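Local coordinates for dodecin (Thermus thermophilus, PDB 2UX9), which binds and sequesters flavins such as FMN and FAD, also binds coenzyme A, and probably serves as a cofactor store in the form of a hollow dodecameric sphere, at residues E43-I48 and Q57-V62. The protein carries 1 engineered substitution. Sequence-based numbering, arbitrary orientation. Where two conformers were deposited one is given.
Sequences EIRGTI and QVVLEV. With FMN (flavin mononucleotide), chain H; FMN (flavin mononucleotide), chain B.
The flavin-binding pocket of dodecin is built here on an antiparallel beta hairpin, where strands 36-49 and 52-65 present Arg45 and Gln57 as a hydrogen-bonded pair to the edge of the FMN of chain H. The backbone bonds Arg45 N to Gln57 O (2.9 Å) and Gln57 N to Arg45 O set the two side chains next to each other on one face of the sheet. Gln57, extended beyond CG, reads the pyrimidine edge with its amide: OE1 accepts from N3 of this FMN at 2.8 Å, and NE2 donates to O2, whose position is less certain. Arg45 bends at CG-CD (chi3 70°) and brings NE to 2.7 Å from O4 of the chain H FMN, while its NH2 donates to N5 at 3.1 Å. On the far side of the guanidinium, NH1 meets the syn lone pair of Glu43 OE1 nearly in plane (3.0 Å), a salt bridge that, with the flavin bonds, holds the group's rotation. Glu43 CB lies alongside Val59 CG2, which faces methyl C7M of the chain B FMN. An alanine at Arg45 would remove Glu43's partner and probably loosen the flavin's O4/N5 edge. The guanidinium charge would be expected to draw electron density toward that edge.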
loop_
_atom_site.group_PDB
_atom_site.type_symbol
_atom_site.label_atom_id
_atom_site.label_comp_id
_atom_site.label_asym_id
_atom_site.label_seq_id
_atom_site.Cartn_x
_atom_site.Cartn_y
_atom_site.Cartn_z
ATOM N N GLU C 43 0.847 11.066 -7.606
ATOM C CA GLU C 43 0.255 11.931 -6.588
ATOM C C GLU C 43 -0.315 13.178 -7.210
ATOM O O GLU C 43 0.234 13.676 -8.173
ATOM C CB GLU C 43 1.325 12.472 -5.630
ATOM C CG GLU C 43 2.247 11.508 -5.012
ATOM C CD GLU C 43 3.024 12.178 -3.920
ATOM O OE1 GLU C 43 2.372 12.786 -3.046
ATOM O OE2 GLU C 43 4.256 12.092 -3.966
ATOM N N ILE C 44 -1.355 13.729 -6.588
ATOM C CA ILE C 44 -1.829 15.082 -6.860
ATOM C C ILE C 44 -1.742 15.863 -5.552
ATOM O O ILE C 44 -2.292 15.456 -4.543
ATOM C CB ILE C 44 -3.279 15.089 -7.394
ATOM C CG1 ILE C 44 -3.367 14.319 -8.716
ATOM C CG2 ILE C 44 -3.786 16.520 -7.559
ATOM C CD1 ILE C 44 -4.808 13.998 -9.116
ATOM N N ARG C 45 -1.023 16.971 -5.590
ATOM C CA ARG C 45 -0.777 17.824 -4.434
ATOM C C ARG C 45 -0.926 19.267 -4.904
ATOM O O ARG C 45 -1.187 19.524 -6.079
ATOM C CB ARG C 45 0.654 17.631 -3.896
ATOM C CG ARG C 45 1.106 16.202 -3.629
ATOM C CD ARG C 45 2.595 16.141 -3.314
ATOM N NE ARG C 45 2.910 16.725 -2.012
ATOM C CZ ARG C 45 2.805 16.087 -0.848
ATOM N NH1 ARG C 45 2.438 14.816 -0.793
ATOM N NH2 ARG C 45 3.093 16.715 0.283
ATOM N N GLY C 46 -0.757 20.221 -4.006
ATOM C CA GLY C 46 -0.715 21.601 -4.447
ATOM C C GLY C 46 -0.499 22.560 -3.314
ATOM O O GLY C 46 -0.468 22.186 -2.142
ATOM N N THR C 47 -0.343 23.816 -3.677
ATOM C CA THR C 47 -0.207 24.877 -2.702
ATOM C C THR C 47 -1.489 25.687 -2.610
ATOM O O THR C 47 -2.327 25.662 -3.519
ATOM C CB THR C 47 0.961 25.790 -3.059
ATOM O OG1 THR C 47 0.766 26.303 -4.378
ATOM C CG2 THR C 47 2.238 25.011 -3.001
ATOM N N ILE C 48 -1.629 26.390 -1.493
ATOM C CA ILE C 48 -2.820 27.178 -1.180
ATOM C C ILE C 48 -2.436 28.645 -1.027
ATOM O O ILE C 48 -1.407 28.978 -0.424
ATOM C CB ILE C 48 -3.502 26.682 0.115
ATOM C CG1 ILE C 48 -3.800 25.187 0.015
ATOM C CG2 ILE C 48 -4.788 27.490 0.397
ATOM C CD1 ILE C 48 -4.342 24.586 1.274
ATOM N N GLN C 57 -0.049 20.539 -8.458
ATOM C CA GLN C 57 1.219 19.849 -8.636
ATOM C C GLN C 57 0.936 18.371 -8.862
ATOM O O GLN C 57 0.409 17.701 -7.973
ATOM C CB GLN C 57 2.094 20.044 -7.395
ATOM C CG GLN C 57 2.418 21.510 -7.093
ATOM C CD GLN C 57 3.056 21.714 -5.739
ATOM O OE1 GLN C 57 2.840 20.915 -4.835
ATOM N NE2 GLN C 57 3.840 22.792 -5.584
ATOM N N VAL C 58 1.239 17.865 -10.050
ATOM C CA VAL C 58 0.935 16.483 -10.373
ATOM C C VAL C 58 2.250 15.738 -10.523
ATOM O O VAL C 58 3.072 16.087 -11.371
ATOM C CB VAL C 58 0.097 16.386 -11.635
ATOM C CG1 VAL C 58 -0.184 14.930 -11.961
ATOM C CG2 VAL C 58 -1.204 17.153 -11.451
ATOM N N VAL C 59 2.456 14.751 -9.660
ATOM C CA VAL C 59 3.655 13.940 -9.657
ATOM C C VAL C 59 3.377 12.772 -10.570
ATOM O O VAL C 59 2.414 12.046 -10.354
ATOM C CB VAL C 59 3.975 13.424 -8.248
ATOM C CG1 VAL C 59 5.284 12.592 -8.259
ATOM C CG2 VAL C 59 4.040 14.584 -7.242
ATOM N N LEU C 60 4.189 12.600 -11.608
ATOM C CA LEU C 60 3.946 11.520 -12.536
ATOM C C LEU C 60 5.216 10.833 -12.982
ATOM O O LEU C 60 6.292 11.423 -13.001
ATOM C CB LEU C 60 3.109 11.989 -13.731
ATOM C CG LEU C 60 3.699 13.036 -14.673
ATOM C CD1 LEU C 60 2.782 13.304 -15.872
ATOM C CD2 LEU C 60 4.001 14.342 -13.967
ATOM N N GLU C 61 5.080 9.557 -13.291
ATOM C CA GLU C 61 6.120 8.773 -13.951
ATOM C C GLU C 61 5.896 8.854 -15.446
ATOM O O GLU C 61 4.752 8.738 -15.900
ATOM C CB GLU C 61 6.027 7.310 -13.524
ATOM C CG GLU C 61 6.279 7.065 -12.041
ATOM C CD GLU C 61 7.750 7.019 -11.692
ATOM O OE1 GLU C 61 8.065 6.934 -10.491
ATOM O OE2 GLU C 61 8.594 7.065 -12.612
ATOM N N VAL C 62 6.968 9.038 -16.199
ATOM C CA VAL C 62 6.887 9.106 -17.642
ATOM C C VAL C 62 7.775 7.990 -18.189
ATOM O O VAL C 62 8.960 7.906 -17.838
ATOM C CB VAL C 62 7.342 10.484 -18.132
ATOM C CG1 VAL C 62 7.303 10.543 -19.609
ATOM C CG2 VAL C 62 6.448 11.589 -17.510
HETATM N N1 FMN H . 4.805 22.819 -0.694
HETATM C C2 FMN H . 4.439 22.567 -1.981
HETATM O O2 FMN H . 4.598 23.444 -2.813
HETATM N N3 FMN H . 3.931 21.333 -2.337
HETATM C C4 FMN H . 3.787 20.336 -1.395
HETATM O O4 FMN H . 2.986 19.430 -1.642
HETATM C C4A FMN H . 4.177 20.591 -0.089
HETATM N N5 FMN H . 4.089 19.599 0.862
HETATM C C5A FMN H . 4.471 19.843 2.161
HETATM C C6 FMN H . 4.356 18.822 3.102
HETATM C C7 FMN H . 4.728 19.043 4.425
HETATM C C7M FMN H . 4.783 17.876 5.365
HETATM C C8 FMN H . 5.212 20.301 4.797
HETATM C C8M FMN H . 5.538 20.623 6.227
HETATM C C9 FMN H . 5.338 21.312 3.854
HETATM C C9A FMN H . 4.962 21.093 2.529
HETATM N N10 FMN H . 5.062 22.102 1.563
HETATM C C10 FMN H . 4.690 21.832 0.258
HETATM C "C1'" FMN H . 5.497 23.507 1.925
HETATM C "C2'" FMN H . 4.384 24.269 2.646
HETATM O "O2'" FMN H . 3.291 24.467 1.774
HETATM C "C3'" FMN H . 4.840 25.633 3.168
HETATM O "O3'" FMN H . 5.250 26.452 2.094
HETATM C "C4'" FMN H . 5.970 25.528 4.186
HETATM O "O4'" FMN H . 5.685 24.511 5.124
HETATM C "C5'" FMN H . 6.167 26.846 4.925
HETATM O "O5'" FMN H . 4.941 27.176 5.543
HETATM P P FMN H . 4.825 28.432 6.527
HETATM O O1P FMN H . 3.359 28.572 6.872
HETATM O O2P FMN H . 5.631 28.193 7.784
HETATM O O3P FMN H . 5.320 29.672 5.817
HETATM N N1 FMN B . 8.203 21.826 0.793
HETATM C C2 FMN B . 8.375 21.412 2.078
HETATM O O2 FMN B . 8.711 22.234 2.914
HETATM N N3 FMN B . 8.139 20.096 2.428
HETATM C C4 FMN B . 7.727 19.182 1.482
HETATM O O4 FMN B . 7.916 17.987 1.724
HETATM C C4A FMN B . 7.537 19.611 0.178
HETATM N N5 FMN B . 7.079 18.732 -0.778
HETATM C C5A FMN B . 6.889 19.147 -2.075
HETATM C C6 FMN B . 6.439 18.229 -3.020
HETATM C C7 FMN B . 6.245 18.621 -4.342
HETATM C C7M FMN B . 5.573 17.670 -5.286
HETATM C C8 FMN B . 6.514 19.943 -4.708
HETATM C C8M FMN B . 6.413 20.395 -6.137
HETATM C C9 FMN B . 6.949 20.860 -3.761
HETATM C C9A FMN B . 7.147 20.468 -2.437
HETATM N N10 FMN B . 7.604 21.368 -1.467
HETATM C C10 FMN B . 7.771 20.935 -0.164
HETATM C "C1'" FMN B . 7.992 22.788 -1.823
HETATM C "C2'" FMN B . 9.341 22.837 -2.542
HETATM O "O2'" FMN B . 10.368 22.413 -1.671
HETATM C "C3'" FMN B . 9.689 24.233 -3.058
HETATM O "O3'" FMN B . 9.781 25.141 -1.980
HETATM C "C4'" FMN B . 8.680 24.757 -4.075
HETATM O "O4'" FMN B . 8.376 23.750 -5.017
HETATM C "C5'" FMN B . 9.223 25.978 -4.808
HETATM O "O5'" FMN B . 10.436 25.600 -5.427
HETATM P P FMN B . 11.209 26.600 -6.405
HETATM O O1P FMN B . 12.521 25.933 -6.752
HETATM O O2P FMN B . 10.402 26.837 -7.662
HETATM O O3P FMN B . 11.457 27.910 -5.690
#